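Local coordinates for FOKI restriction endonuclease (Planomicrobium okeanokoites, PDB 2FOK), which acts as a type IIS restriction endonuclease, binding DNA through its recognition domain and hydrolysing it in a metal-dependent way with a separate cleavage domain, at residues A[20-25]-A[39-44]; A[118-123]-A[127-132]; A[136-141]-A[149-154]; A[232-235]-A[239-242]; A[307-312]-A[389-394]. One frame throughout, in Å; residues are numbered along the deposited sequence.

Contact 1 of 5, residues A[20-25]-A[39-44]; sequences LKRVVQ and NIKIPT
Arg-22 and Lys-41 meet only at the far ends of their side chains. Their helices, 17-24 and 32-45, stay well apart, with 12.7 Å between the CA of Arg-22 and the CA of Lys-41. The arginine closes the distance step by step. Its CB points toward the other helix but does not touch it. CG lies beside the backbone N (chi1 -79°), and CD continues the chain outward. The side chain touches Ile-92 on the way. A bend at chi3 (60°) then turns the chain at NE. Both NE and NH1 are hydrogen-bonded elsewhere in the structure. Arg-22 CZ comes to 4.2 Å from Lys-41 NZ. Arg-22 NH2 makes the contact itself, 3.1 Å from Lys-41 NZ. The lysine amine approaches the guanidinium obliquely, and the two side chains cross at about a right angle.

Both helices fall in the first recognition subdomain, which belongs to the helix-turn-helix clan. The contact lies at the surface of this subdomain.

Both nitrogens are donors, so no hydrogen bond joins them. Glu-36, on the same helix as Lys-41, explains the pairing. Glu-36 OE2 forms one salt bridge with Arg-22 NH2 and another with Lys-41 NZ. That negative charge probably offsets much of the cost of bringing the two cations together. Arg-22 NH2 also bonds Thr-91 O.

Lys-41 reaches the site by bending at chi2 (-82°) and again before NZ. Just beyond it helix 32-45 is kinked, because Pro-43 has no N-H for the preceding turn. Thr-44 OG1 donates to Ile-40 O there, at 2.8 Å.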
# COMPACT_ATOMS: atom_id res chain seq x y z
N LEU A 20 -23.36 3.18 3.55
CA LEU A 20 -22.57 3.68 4.67
C LEU A 20 -23.54 4.24 5.71
O LEU A 20 -23.47 3.90 6.89
CB LEU A 20 -21.61 4.79 4.21
CG LEU A 20 -21.02 5.71 5.29
CD1 LEU A 20 -20.05 4.93 6.15
CD2 LEU A 20 -20.32 6.90 4.66
N LYS A 21 -24.45 5.09 5.25
CA LYS A 21 -25.44 5.72 6.11
C LYS A 21 -26.24 4.69 6.91
O LYS A 21 -26.35 4.79 8.13
CB LYS A 21 -26.40 6.58 5.28
CG LYS A 21 -26.83 7.88 5.99
CD LYS A 21 -28.04 8.55 5.33
CE LYS A 21 -28.33 9.90 5.95
NZ LYS A 21 -29.09 10.78 5.02
N ARG A 22 -26.79 3.69 6.22
CA ARG A 22 -27.56 2.64 6.86
C ARG A 22 -26.74 2.01 7.98
O ARG A 22 -27.26 1.75 9.06
CB ARG A 22 -27.93 1.56 5.84
CG ARG A 22 -29.10 1.90 4.92
CD ARG A 22 -29.41 0.72 3.98
NE ARG A 22 -29.76 -0.49 4.71
CZ ARG A 22 -31.00 -0.89 4.95
NH1 ARG A 22 -32.02 -0.17 4.50
NH2 ARG A 22 -31.24 -1.97 5.67
N VAL A 23 -25.47 1.77 7.71
CA VAL A 23 -24.58 1.19 8.71
C VAL A 23 -24.52 2.08 9.94
O VAL A 23 -24.47 1.59 11.07
CB VAL A 23 -23.14 1.00 8.15
CG1 VAL A 23 -22.19 0.58 9.28
CG2 VAL A 23 -23.14 -0.05 7.02
N VAL A 24 -24.53 3.39 9.72
CA VAL A 24 -24.49 4.37 10.79
C VAL A 24 -25.82 4.49 11.54
O VAL A 24 -25.85 4.60 12.76
CB VAL A 24 -24.12 5.77 10.23
CG1 VAL A 24 -24.04 6.79 11.36
CG2 VAL A 24 -22.80 5.69 9.47
N GLN A 25 -26.91 4.48 10.79
CA GLN A 25 -28.26 4.60 11.34
C GLN A 25 -28.65 3.42 12.21
O GLN A 25 -29.78 3.36 12.71
CB GLN A 25 -29.27 4.75 10.21
CG GLN A 25 -29.07 6.03 9.44
CD GLN A 25 -29.91 6.10 8.20
OE1 GLN A 25 -30.23 5.07 7.61
NE2 GLN A 25 -30.29 7.31 7.79
N ASN A 39 -35.93 -5.53 13.79
CA ASN A 39 -37.32 -5.98 13.79
C ASN A 39 -37.75 -6.76 12.55
O ASN A 39 -38.86 -7.30 12.51
CB ASN A 39 -38.27 -4.79 13.96
CG ASN A 39 -38.53 -4.45 15.41
OD1 ASN A 39 -38.01 -5.09 16.33
ND2 ASN A 39 -39.36 -3.43 15.64
N ILE A 40 -36.89 -6.82 11.54
CA ILE A 40 -37.27 -7.52 10.32
C ILE A 40 -36.16 -8.31 9.63
O ILE A 40 -36.32 -9.50 9.35
CB ILE A 40 -37.87 -6.53 9.31
CG1 ILE A 40 -39.25 -6.09 9.80
CG2 ILE A 40 -37.94 -7.17 7.93
CD1 ILE A 40 -39.58 -4.63 9.51
N LYS A 41 -35.04 -7.64 9.35
CA LYS A 41 -33.91 -8.26 8.67
C LYS A 41 -33.25 -9.41 9.41
O LYS A 41 -32.98 -10.45 8.83
CB LYS A 41 -32.84 -7.21 8.38
CG LYS A 41 -33.24 -6.21 7.33
CD LYS A 41 -33.02 -6.76 5.93
CE LYS A 41 -33.40 -5.71 4.90
NZ LYS A 41 -33.26 -4.35 5.50
N ILE A 42 -32.98 -9.19 10.69
CA ILE A 42 -32.31 -10.19 11.52
C ILE A 42 -33.14 -11.45 11.79
O ILE A 42 -32.69 -12.56 11.51
CB ILE A 42 -31.83 -9.55 12.86
CG1 ILE A 42 -30.62 -8.65 12.59
CG2 ILE A 42 -31.45 -10.63 13.87
CD1 ILE A 42 -29.98 -8.08 13.83
N PRO A 43 -34.36 -11.29 12.32
CA PRO A 43 -35.16 -12.49 12.57
C PRO A 43 -35.43 -13.27 11.28
O PRO A 43 -35.76 -14.45 11.30
CB PRO A 43 -36.44 -11.96 13.21
CG PRO A 43 -36.50 -10.52 12.86
CD PRO A 43 -35.08 -10.06 12.69
N THR A 44 -35.28 -12.58 10.14
CA THR A 44 -35.51 -13.18 8.84
C THR A 44 -34.30 -13.88 8.22
O THR A 44 -34.36 -15.06 7.88
CB THR A 44 -36.00 -12.13 7.84
OG1 THR A 44 -37.34 -11.77 8.17
CG2 THR A 44 -35.96 -12.67 6.43

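Contact 2 of 5, residues A[118-123]-A[127-132]; sequences GFIEYI and DSFVIT
Thr-132 OG1 donates to Gly-118 O at 2.7 Å, in the carbonyl plane and on a lone pair. Thr-132 OG1 also accepts a weak bond from Gly-135 N, so the threonine caps the next helix while closing this end of the strand pair. Further along, Glu-121 N donates to Val-130 O at 2.8 Å, and Val-130 N donates back to Glu-121 O. Ile-123 N to Ser-128 O is almost straight, with an N-H...O angle of 175°.

Tyr-122 and Phe-129 share a face of the sheet. CG of Tyr-122 lies anti to the backbone N (chi1 178°), which takes the ring across the neighbouring strand. Its CD1 sits over one face of the Phe-129 ring, 3.5 Å from CZ. The hydroxyl goes on to Asp-127 OD1 at 2.7 Å, meeting the carboxylate on its anti side. Asp-127 OD2 is held by Arg-6 in a salt bridge. A phenylalanine in place of Tyr-122 would probably leave Asp-127 OD1 without this donor and its carboxylate less firmly fixed.

Ile-120 CD1 packs on Phe-129 CD2 at 3.8 Å. Asp-127 and Ser-128 both face Ile-123, giving a G1 beta bulge in an antiparallel beta hairpin.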
# COMPACT_ATOMS: atom_id res chain seq x y z
N GLY A 118 -15.40 9.23 11.26
CA GLY A 118 -15.81 9.67 12.58
C GLY A 118 -17.27 9.57 12.98
O GLY A 118 -17.69 10.28 13.89
N PHE A 119 -18.04 8.70 12.33
CA PHE A 119 -19.46 8.56 12.66
C PHE A 119 -19.69 7.60 13.82
O PHE A 119 -20.76 7.57 14.42
CB PHE A 119 -20.24 8.12 11.43
CG PHE A 119 -20.25 9.13 10.32
CD1 PHE A 119 -20.46 10.48 10.59
CD2 PHE A 119 -20.05 8.73 9.00
CE1 PHE A 119 -20.47 11.41 9.57
CE2 PHE A 119 -20.07 9.66 7.97
CZ PHE A 119 -20.28 11.00 8.26
N ILE A 120 -18.67 6.80 14.11
CA ILE A 120 -18.71 5.86 15.23
C ILE A 120 -17.30 5.88 15.82
O ILE A 120 -16.33 6.16 15.12
CB ILE A 120 -19.10 4.41 14.79
CG1 ILE A 120 -17.97 3.76 13.99
CG2 ILE A 120 -20.40 4.44 13.97
CD1 ILE A 120 -18.36 2.40 13.39
N GLU A 121 -17.20 5.63 17.12
CA GLU A 121 -15.90 5.63 17.78
C GLU A 121 -15.62 4.25 18.34
O GLU A 121 -16.56 3.55 18.70
CB GLU A 121 -15.87 6.67 18.91
CG GLU A 121 -16.90 6.42 20.01
CD GLU A 121 -17.26 7.68 20.79
OE1 GLU A 121 -16.76 8.77 20.45
OE2 GLU A 121 -18.06 7.57 21.75
N TYR A 122 -14.35 3.88 18.41
CA TYR A 122 -13.91 2.57 18.91
C TYR A 122 -13.38 2.68 20.33
O TYR A 122 -12.55 3.54 20.63
CB TYR A 122 -12.80 2.02 18.00
CG TYR A 122 -12.21 0.68 18.43
CD1 TYR A 122 -13.01 -0.46 18.45
CD2 TYR A 122 -10.87 0.56 18.81
CE1 TYR A 122 -12.49 -1.70 18.84
CE2 TYR A 122 -10.33 -0.68 19.21
CZ TYR A 122 -11.16 -1.80 19.21
OH TYR A 122 -10.67 -3.05 19.57
N ILE A 123 -13.85 1.80 21.20
CA ILE A 123 -13.42 1.78 22.59
C ILE A 123 -12.46 0.62 22.80
O ILE A 123 -12.89 -0.52 22.98
CB ILE A 123 -14.61 1.61 23.56
CG1 ILE A 123 -15.48 2.86 23.53
CG2 ILE A 123 -14.10 1.38 24.99
CD1 ILE A 123 -16.70 2.72 22.66
N ASP A 127 -13.27 -3.62 22.75
CA ASP A 127 -13.41 -4.07 21.37
C ASP A 127 -14.81 -3.71 20.88
O ASP A 127 -15.43 -4.49 20.16
CB ASP A 127 -13.22 -5.59 21.30
CG ASP A 127 -12.73 -6.06 19.95
OD1 ASP A 127 -12.16 -5.25 19.19
OD2 ASP A 127 -12.93 -7.26 19.64
N SER A 128 -15.27 -2.53 21.27
CA SER A 128 -16.61 -2.08 20.91
C SER A 128 -16.70 -0.69 20.28
O SER A 128 -15.75 0.09 20.32
CB SER A 128 -17.50 -2.10 22.16
OG SER A 128 -17.53 -3.40 22.72
N PHE A 129 -17.85 -0.39 19.69
CA PHE A 129 -18.10 0.89 19.05
C PHE A 129 -19.43 1.49 19.52
O PHE A 129 -20.34 0.77 19.96
CB PHE A 129 -18.19 0.77 17.52
CG PHE A 129 -17.00 0.10 16.87
CD1 PHE A 129 -16.77 -1.25 17.04
CD2 PHE A 129 -16.17 0.83 16.02
CE1 PHE A 129 -15.73 -1.88 16.38
CE2 PHE A 129 -15.12 0.21 15.36
CZ PHE A 129 -14.90 -1.16 15.54
N VAL A 130 -19.53 2.82 19.39
CA VAL A 130 -20.74 3.56 19.69
C VAL A 130 -20.80 4.69 18.67
O VAL A 130 -19.79 5.05 18.07
CB VAL A 130 -20.75 4.18 21.12
CG1 VAL A 130 -20.75 3.08 22.17
CG2 VAL A 130 -19.56 5.11 21.29
N ILE A 131 -21.98 5.24 18.44
CA ILE A 131 -22.14 6.33 17.50
C ILE A 131 -21.55 7.59 18.14
O ILE A 131 -21.33 7.61 19.36
CB ILE A 131 -23.65 6.53 17.18
CG1 ILE A 131 -23.82 7.30 15.88
CG2 ILE A 131 -24.34 7.24 18.34
CD1 ILE A 131 -25.27 7.33 15.36
N THR A 132 -21.28 8.61 17.34
CA THR A 132 -20.73 9.85 17.87
C THR A 132 -21.70 11.00 17.68
O THR A 132 -22.85 10.81 17.27
CB THR A 132 -19.40 10.27 17.20
OG1 THR A 132 -19.64 10.55 15.81
CG2 THR A 132 -18.34 9.19 17.33

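Contact 3 of 5, residues A[136-141]-A[149-154]; sequences LAYSKS and KEILIE
Helices 133-140 and 146-157 run nearly antiparallel, at 149° over these segments, and come closest at Tyr-138 and Ile-151. Their axes approach to 9.7 Å, and the CA atoms of Tyr-138 and Ile-151 are 6.4 Å apart.

Ile-151 points toward the other helix and touches it with both branches. CD1 touches the backbone and side chain of Ala-137, lying 3.6 Å from its CB. It also sits against the carbonyl of the same residue. CG2 packs on Tyr-138 CB at 3.9 Å. The long branch is extended (chi2 174°), which carries CD1 over the opposite turn. Ser-141 CB borders the same methyl more loosely.

Tyr-138 has its CG anti to the backbone N (chi1 179°), and the ring is turned toward Leu-152. Its CE1 meets Leu-152 CD2 at 3.8 Å, and the two side chains slant past one another. Beyond these helices the ring stacks with Phe-119 and packs on Leu-20 and Val-24 of helix 17-24. An alanine at Tyr-138 would remove the ring and is likely to open a gap beside Leu-152, leaving Phe-119 without its stacking partner.

The pair links the first and second recognition subdomains. Nearby, Lys-21 and Glu-148 add a salt bridge. No hydrogen bond crosses between segments 136-141 and 149-154, so this part of the join rests on aliphatic and aromatic fit, with burial from water as its likely driving force.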
# COMPACT_ATOMS: atom_id res chain seq x y z
N LEU A 136 -24.88 10.92 14.67
CA LEU A 136 -26.31 11.03 14.88
C LEU A 136 -26.90 12.07 13.92
O LEU A 136 -27.98 11.88 13.35
CB LEU A 136 -26.60 11.42 16.33
CG LEU A 136 -26.39 10.26 17.32
CD1 LEU A 136 -25.91 10.80 18.66
CD2 LEU A 136 -27.68 9.49 17.47
N ALA A 137 -26.16 13.16 13.72
CA ALA A 137 -26.59 14.23 12.82
C ALA A 137 -26.59 13.70 11.40
O ALA A 137 -27.41 14.10 10.57
CB ALA A 137 -25.64 15.43 12.93
N TYR A 138 -25.65 12.81 11.11
CA TYR A 138 -25.58 12.20 9.79
C TYR A 138 -26.81 11.29 9.67
O TYR A 138 -27.48 11.26 8.64
CB TYR A 138 -24.29 11.37 9.67
CG TYR A 138 -24.12 10.67 8.34
CD1 TYR A 138 -24.43 11.31 7.14
CD2 TYR A 138 -23.65 9.36 8.28
CE1 TYR A 138 -24.28 10.66 5.91
CE2 TYR A 138 -23.49 8.70 7.06
CZ TYR A 138 -23.81 9.35 5.88
OH TYR A 138 -23.66 8.70 4.68
N SER A 139 -27.11 10.60 10.76
CA SER A 139 -28.24 9.67 10.85
C SER A 139 -29.60 10.30 10.56
O SER A 139 -30.35 9.77 9.74
CB SER A 139 -28.26 9.02 12.24
OG SER A 139 -29.20 7.96 12.32
N LYS A 140 -29.92 11.41 11.22
CA LYS A 140 -31.21 12.09 11.03
C LYS A 140 -31.28 12.98 9.79
O LYS A 140 -32.37 13.37 9.36
CB LYS A 140 -31.55 12.92 12.26
CG LYS A 140 -30.34 13.47 13.00
CD LYS A 140 -30.60 13.60 14.50
CE LYS A 140 -30.65 12.24 15.19
NZ LYS A 140 -30.31 11.13 14.26
N SER A 141 -30.12 13.29 9.22
CA SER A 141 -30.03 14.14 8.04
C SER A 141 -30.91 13.66 6.88
O SER A 141 -31.00 12.48 6.60
CB SER A 141 -28.58 14.19 7.56
OG SER A 141 -28.20 12.93 7.02
N LYS A 149 -24.74 16.75 3.11
CA LYS A 149 -23.53 16.93 2.34
C LYS A 149 -22.52 17.67 3.20
O LYS A 149 -21.33 17.34 3.21
CB LYS A 149 -23.82 17.74 1.08
CG LYS A 149 -22.61 17.92 0.18
CD LYS A 149 -23.03 18.32 -1.23
CE LYS A 149 -22.05 19.31 -1.82
NZ LYS A 149 -21.71 18.96 -3.22
N GLU A 150 -23.01 18.67 3.92
CA GLU A 150 -22.21 19.49 4.81
C GLU A 150 -21.56 18.58 5.84
O GLU A 150 -20.35 18.65 6.07
CB GLU A 150 -23.10 20.51 5.52
CG GLU A 150 -22.55 21.93 5.56
CD GLU A 150 -22.96 22.69 6.82
OE1 GLU A 150 -24.12 22.54 7.29
OE2 GLU A 150 -22.12 23.46 7.34
N ILE A 151 -22.37 17.74 6.47
CA ILE A 151 -21.88 16.81 7.47
C ILE A 151 -20.80 15.90 6.88
O ILE A 151 -19.76 15.67 7.51
CB ILE A 151 -23.05 15.96 8.03
CG1 ILE A 151 -23.94 16.84 8.93
CG2 ILE A 151 -22.52 14.79 8.84
CD1 ILE A 151 -25.20 16.15 9.42
N LEU A 152 -21.03 15.40 5.67
CA LEU A 152 -20.07 14.52 5.00
C LEU A 152 -18.72 15.17 4.73
O LEU A 152 -17.69 14.59 5.00
CB LEU A 152 -20.67 14.01 3.70
CG LEU A 152 -21.65 12.85 3.88
CD1 LEU A 152 -22.20 12.42 2.53
CD2 LEU A 152 -20.93 11.69 4.56
N ILE A 153 -18.73 16.39 4.19
CA ILE A 153 -17.50 17.13 3.89
C ILE A 153 -16.72 17.49 5.15
O ILE A 153 -15.49 17.60 5.13
CB ILE A 153 -17.83 18.43 3.11
CG1 ILE A 153 -18.19 18.08 1.66
CG2 ILE A 153 -16.65 19.41 3.17
CD1 ILE A 153 -18.25 19.26 0.73
N GLU A 154 -17.43 17.69 6.26
CA GLU A 154 -16.78 18.01 7.51
C GLU A 154 -16.15 16.75 8.06
O GLU A 154 -15.06 16.78 8.63
CB GLU A 154 -17.78 18.56 8.52
CG GLU A 154 -17.33 18.42 9.95
CD GLU A 154 -16.84 19.72 10.53
OE1 GLU A 154 -16.97 20.76 9.85
OE2 GLU A 154 -16.31 19.69 11.67

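Contact 4 of 5, residues A[232-235]-A[239-242]; sequences GWLD and LVKQ
Leu-234 O is gripped by two backbone donors where the chain leaves helix 222-236 and enters strand 240-248. Val-240 N bonds it at 3.1 Å, from well above the carbonyl plane. Leu-239 N adds a weak bond at 2.9 Å. The side chains pack tightly here. Leu-234 CD2 meets Leu-239 CD1 at 3.8 Å, with the two chains at about a right angle. Leu-234 CB lies equally close to Val-240 CB.

The other half is more polar. Asp-235 has CG anti to the backbone N (chi1 177°), which brings the carboxylate to the strand. Its OD1 accepts from Gln-242 N at 2.7 Å, on the anti side and 32° out of the carboxylate plane. Asp-235 CA also makes a CA-H...O contact with Val-240 O, 3.3 Å away.

Beyond this bond the contact loosens. Lys-241 points away from the helix into an exposed position. The side chain of Gln-242 touches the carboxylate through CB, and its NE2 bonds Ser-262 O.

The leucines and the valine face inward, against Ile-153 and Ile-156 of helix 146-157 and Ile-165, Leu-166 and Leu-169 of helix 160-169. Strand 258-267 runs antiparallel beside strand 240-248, an arrangement consistent with the wing of a winged helix.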
# COMPACT_ATOMS: atom_id res chain seq x y z
N GLY A 232 -12.25 8.78 -4.94
CA GLY A 232 -13.63 8.62 -5.37
C GLY A 232 -14.61 9.24 -4.38
O GLY A 232 -15.66 9.75 -4.76
N TRP A 233 -14.26 9.20 -3.09
CA TRP A 233 -15.11 9.79 -2.06
C TRP A 233 -15.17 11.29 -2.29
O TRP A 233 -16.26 11.88 -2.31
CB TRP A 233 -14.53 9.51 -0.66
CG TRP A 233 -14.65 8.07 -0.23
CD1 TRP A 233 -15.42 7.08 -0.80
CD2 TRP A 233 -13.96 7.44 0.87
NE1 TRP A 233 -15.25 5.88 -0.13
CE2 TRP A 233 -14.36 6.08 0.90
CE3 TRP A 233 -13.04 7.90 1.83
CZ2 TRP A 233 -13.87 5.18 1.85
CZ3 TRP A 233 -12.56 7.01 2.77
CH2 TRP A 233 -12.98 5.66 2.78
N LEU A 234 -14.01 11.91 -2.50
CA LEU A 234 -13.89 13.35 -2.73
C LEU A 234 -14.55 13.81 -4.03
O LEU A 234 -14.96 14.95 -4.15
CB LEU A 234 -12.42 13.76 -2.78
CG LEU A 234 -11.56 13.50 -1.55
CD1 LEU A 234 -10.10 13.67 -1.92
CD2 LEU A 234 -11.95 14.47 -0.44
N ASP A 235 -14.62 12.91 -5.00
CA ASP A 235 -15.23 13.24 -6.29
C ASP A 235 -16.73 13.42 -6.08
O ASP A 235 -17.30 14.45 -6.44
CB ASP A 235 -14.95 12.11 -7.29
CG ASP A 235 -15.61 12.34 -8.63
OD1 ASP A 235 -15.04 13.08 -9.48
OD2 ASP A 235 -16.70 11.78 -8.85
N LEU A 239 -15.21 17.81 -4.18
CA LEU A 239 -13.91 18.38 -3.83
C LEU A 239 -12.82 18.02 -4.85
O LEU A 239 -11.77 18.66 -4.91
CB LEU A 239 -13.50 17.91 -2.43
CG LEU A 239 -14.59 17.98 -1.36
CD1 LEU A 239 -14.01 17.60 0.01
CD2 LEU A 239 -15.16 19.40 -1.32
N VAL A 240 -13.09 16.99 -5.64
CA VAL A 240 -12.13 16.54 -6.65
C VAL A 240 -12.91 16.13 -7.90
O VAL A 240 -14.11 15.89 -7.83
CB VAL A 240 -11.30 15.33 -6.11
CG1 VAL A 240 -11.34 14.17 -7.09
CG2 VAL A 240 -9.87 15.76 -5.80
N LYS A 241 -12.23 16.06 -9.04
CA LYS A 241 -12.89 15.62 -10.27
C LYS A 241 -12.14 14.43 -10.87
O LYS A 241 -10.96 14.52 -11.16
CB LYS A 241 -12.93 16.75 -11.30
CG LYS A 241 -13.92 16.50 -12.45
CD LYS A 241 -13.49 17.21 -13.73
CE LYS A 241 -13.30 18.72 -13.53
NZ LYS A 241 -11.89 19.20 -13.72
N GLN A 242 -12.84 13.32 -11.05
CA GLN A 242 -12.22 12.13 -11.63
C GLN A 242 -12.43 12.13 -13.14
O GLN A 242 -13.55 12.26 -13.63
CB GLN A 242 -12.82 10.86 -11.04
CG GLN A 242 -11.95 9.62 -11.24
CD GLN A 242 -12.73 8.33 -11.06
OE1 GLN A 242 -13.47 8.17 -10.09
NE2 GLN A 242 -12.56 7.40 -11.99

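Contact 5 of 5, residues A[307-312]-A[389-394]; sequences RTRRAL and ELEEKK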
# COMPACT_ATOMS: atom_id res chain seq x y z
N ARG A 307 3.58 0.52 15.24
CA ARG A 307 2.47 1.44 15.49
C ARG A 307 2.75 2.30 16.73
O ARG A 307 2.46 3.50 16.75
CB ARG A 307 1.17 0.65 15.70
CG ARG A 307 0.32 0.45 14.44
CD ARG A 307 -0.65 -0.71 14.62
NE ARG A 307 -1.33 -1.09 13.38
CZ ARG A 307 -2.41 -1.85 13.31
NH1 ARG A 307 -2.97 -2.34 14.41
NH2 ARG A 307 -2.96 -2.12 12.13
N THR A 308 3.31 1.69 17.77
CA THR A 308 3.62 2.42 18.99
C THR A 308 4.71 3.46 18.74
O THR A 308 4.58 4.63 19.12
CB THR A 308 4.06 1.47 20.11
OG1 THR A 308 3.12 0.39 20.22
CG2 THR A 308 4.13 2.19 21.44
N ARG A 309 5.79 3.02 18.10
CA ARG A 309 6.92 3.89 17.79
C ARG A 309 6.46 5.15 17.04
O ARG A 309 6.86 6.26 17.38
CB ARG A 309 7.95 3.12 16.96
CG ARG A 309 9.34 3.72 16.93
CD ARG A 309 9.90 3.62 15.52
NE ARG A 309 10.55 2.34 15.26
CZ ARG A 309 10.42 1.61 14.16
NH1 ARG A 309 9.64 2.02 13.16
NH2 ARG A 309 11.08 0.47 14.05
N ARG A 310 5.64 4.97 16.01
CA ARG A 310 5.15 6.12 15.26
C ARG A 310 4.18 6.94 16.12
O ARG A 310 4.11 8.15 15.98
CB ARG A 310 4.48 5.66 13.97
CG ARG A 310 5.49 5.30 12.89
CD ARG A 310 4.88 4.47 11.75
NE ARG A 310 5.92 4.03 10.83
CZ ARG A 310 5.77 3.06 9.93
NH1 ARG A 310 4.62 2.42 9.82
NH2 ARG A 310 6.79 2.71 9.16
N ALA A 311 3.45 6.27 17.01
CA ALA A 311 2.49 6.96 17.89
C ALA A 311 3.20 7.89 18.86
O ALA A 311 2.79 9.03 19.07
CB ALA A 311 1.66 5.94 18.66
N LEU A 312 4.28 7.38 19.45
CA LEU A 312 5.08 8.13 20.38
C LEU A 312 5.83 9.29 19.72
O LEU A 312 6.15 10.28 20.38
CB LEU A 312 6.05 7.19 21.09
CG LEU A 312 5.34 6.23 22.04
CD1 LEU A 312 6.31 5.23 22.62
CD2 LEU A 312 4.65 7.05 23.13
N GLU A 389 13.32 -9.44 14.39
CA GLU A 389 14.56 -9.53 13.63
C GLU A 389 14.49 -8.82 12.26
O GLU A 389 15.48 -8.28 11.79
CB GLU A 389 14.94 -11.00 13.43
CG GLU A 389 16.19 -11.22 12.59
CD GLU A 389 16.68 -12.66 12.64
OE1 GLU A 389 16.20 -13.42 13.51
OE2 GLU A 389 17.55 -13.02 11.82
N LEU A 390 13.32 -8.85 11.62
CA LEU A 390 13.15 -8.20 10.31
C LEU A 390 13.21 -6.68 10.38
O LEU A 390 13.71 -6.03 9.47
CB LEU A 390 11.83 -8.62 9.67
CG LEU A 390 11.94 -9.32 8.32
CD1 LEU A 390 10.58 -9.91 7.93
CD2 LEU A 390 12.45 -8.34 7.26
N GLU A 391 12.69 -6.10 11.46
CA GLU A 391 12.71 -4.65 11.64
C GLU A 391 14.10 -4.17 12.04
O GLU A 391 14.51 -3.07 11.65
CB GLU A 391 11.69 -4.24 12.70
CG GLU A 391 10.25 -4.36 12.23
CD GLU A 391 9.88 -3.34 11.18
OE1 GLU A 391 10.49 -2.24 11.18
OE2 GLU A 391 8.98 -3.63 10.36
N GLU A 392 14.82 -4.98 12.81
CA GLU A 392 16.17 -4.62 13.23
C GLU A 392 17.05 -4.56 11.98
O GLU A 392 17.93 -3.69 11.85
CB GLU A 392 16.71 -5.66 14.22
CG GLU A 392 15.64 -6.20 15.17
CD GLU A 392 16.10 -6.32 16.61
OE1 GLU A 392 16.40 -5.28 17.25
OE2 GLU A 392 16.16 -7.47 17.11
N LYS A 393 16.79 -5.47 11.04
CA LYS A 393 17.51 -5.52 9.78
C LYS A 393 17.17 -4.28 8.94
O LYS A 393 18.02 -3.72 8.27
CB LYS A 393 17.13 -6.78 9.00
CG LYS A 393 17.98 -7.03 7.77
CD LYS A 393 17.21 -7.83 6.73
CE LYS A 393 16.43 -9.00 7.35
NZ LYS A 393 17.31 -10.17 7.67
N LYS A 394 15.91 -3.85 8.99
CA LYS A 394 15.49 -2.66 8.26
C LYS A 394 16.25 -1.47 8.84
O LYS A 394 16.75 -0.61 8.11
CB LYS A 394 13.99 -2.41 8.43
CG LYS A 394 13.10 -3.43 7.77
CD LYS A 394 11.66 -3.21 8.21
CE LYS A 394 10.74 -4.28 7.66
NZ LYS A 394 9.45 -3.67 7.25
O HOH W 1 12.59 -1.09 12.54
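A buried salt-bridge network joins helix 303-319, in the D3 domain, to helix 389-398, in the cleavage domain. Arg-309 and Glu-391 are the residues that meet, and they do so with a water between them. The direct pair is a long salt bridge, Arg-309 NH2 to Glu-391 OE1 at 4.0 Å. The oxygen lies at the edge of the guanidinium and near its plane. The carboxylate is turned 53° against that plane.

A water bridges the two residues. It accepts a weak bond from Arg-309 NH2 at 2.6 Å. It donates to Glu-391 OE1 at 2.8 Å and to the backbone O of Glu-391 at 2.9 Å. The glutamate bends at chi2 (-70°), which leaves OE1 and its backbone O both within reach of the one water.

The second oxygen turns to its own helix. Lys-394 NZ forms a salt bridge with Glu-391 OE2 at 3.1 Å, although the hydrogen bond within it is weak. Glu-391 thus stands between two cations, which would probably stabilise its negative charge. Each cation has at least one more acidic partner. Arg-309 NH1 pairs with Asp-347, and Lys-394 NZ with Glu-410 and Glu-413.

The arginine, bent at chi2 and chi3, reaches a helix whose nearest CA, that of Glu-391, is 12.0 Å from the CA of Arg-309. The arrangement is a water-mediated charged network at a domain interface, consistent with a cleavage domain resting against the recognition part of FokI.

Contacts 1 and 5 both join long charged side chains from helices whose backbones stay apart. Contact 1, at the surface of one subdomain, sets two cations side by side round the carboxylate of Glu-36. Contact 5, buried between two domains, pairs opposite charges through a water. Contacts 2 and 3 share a core, where Phe-119 carries the hairpin into the helix pair and touches Ile-151 and Leu-152. Helix 17-24 of contact 1 borders the same cluster, with Val-24 on Phe-119. Contact 4 meets contact 3 through Leu-239 and Ile-153. Backbone bonds dominate contacts 2 and 4, where strands take part, while contact 3 is apolar. Contact 5 stands apart, its centre about 28 Å or more from the other centres.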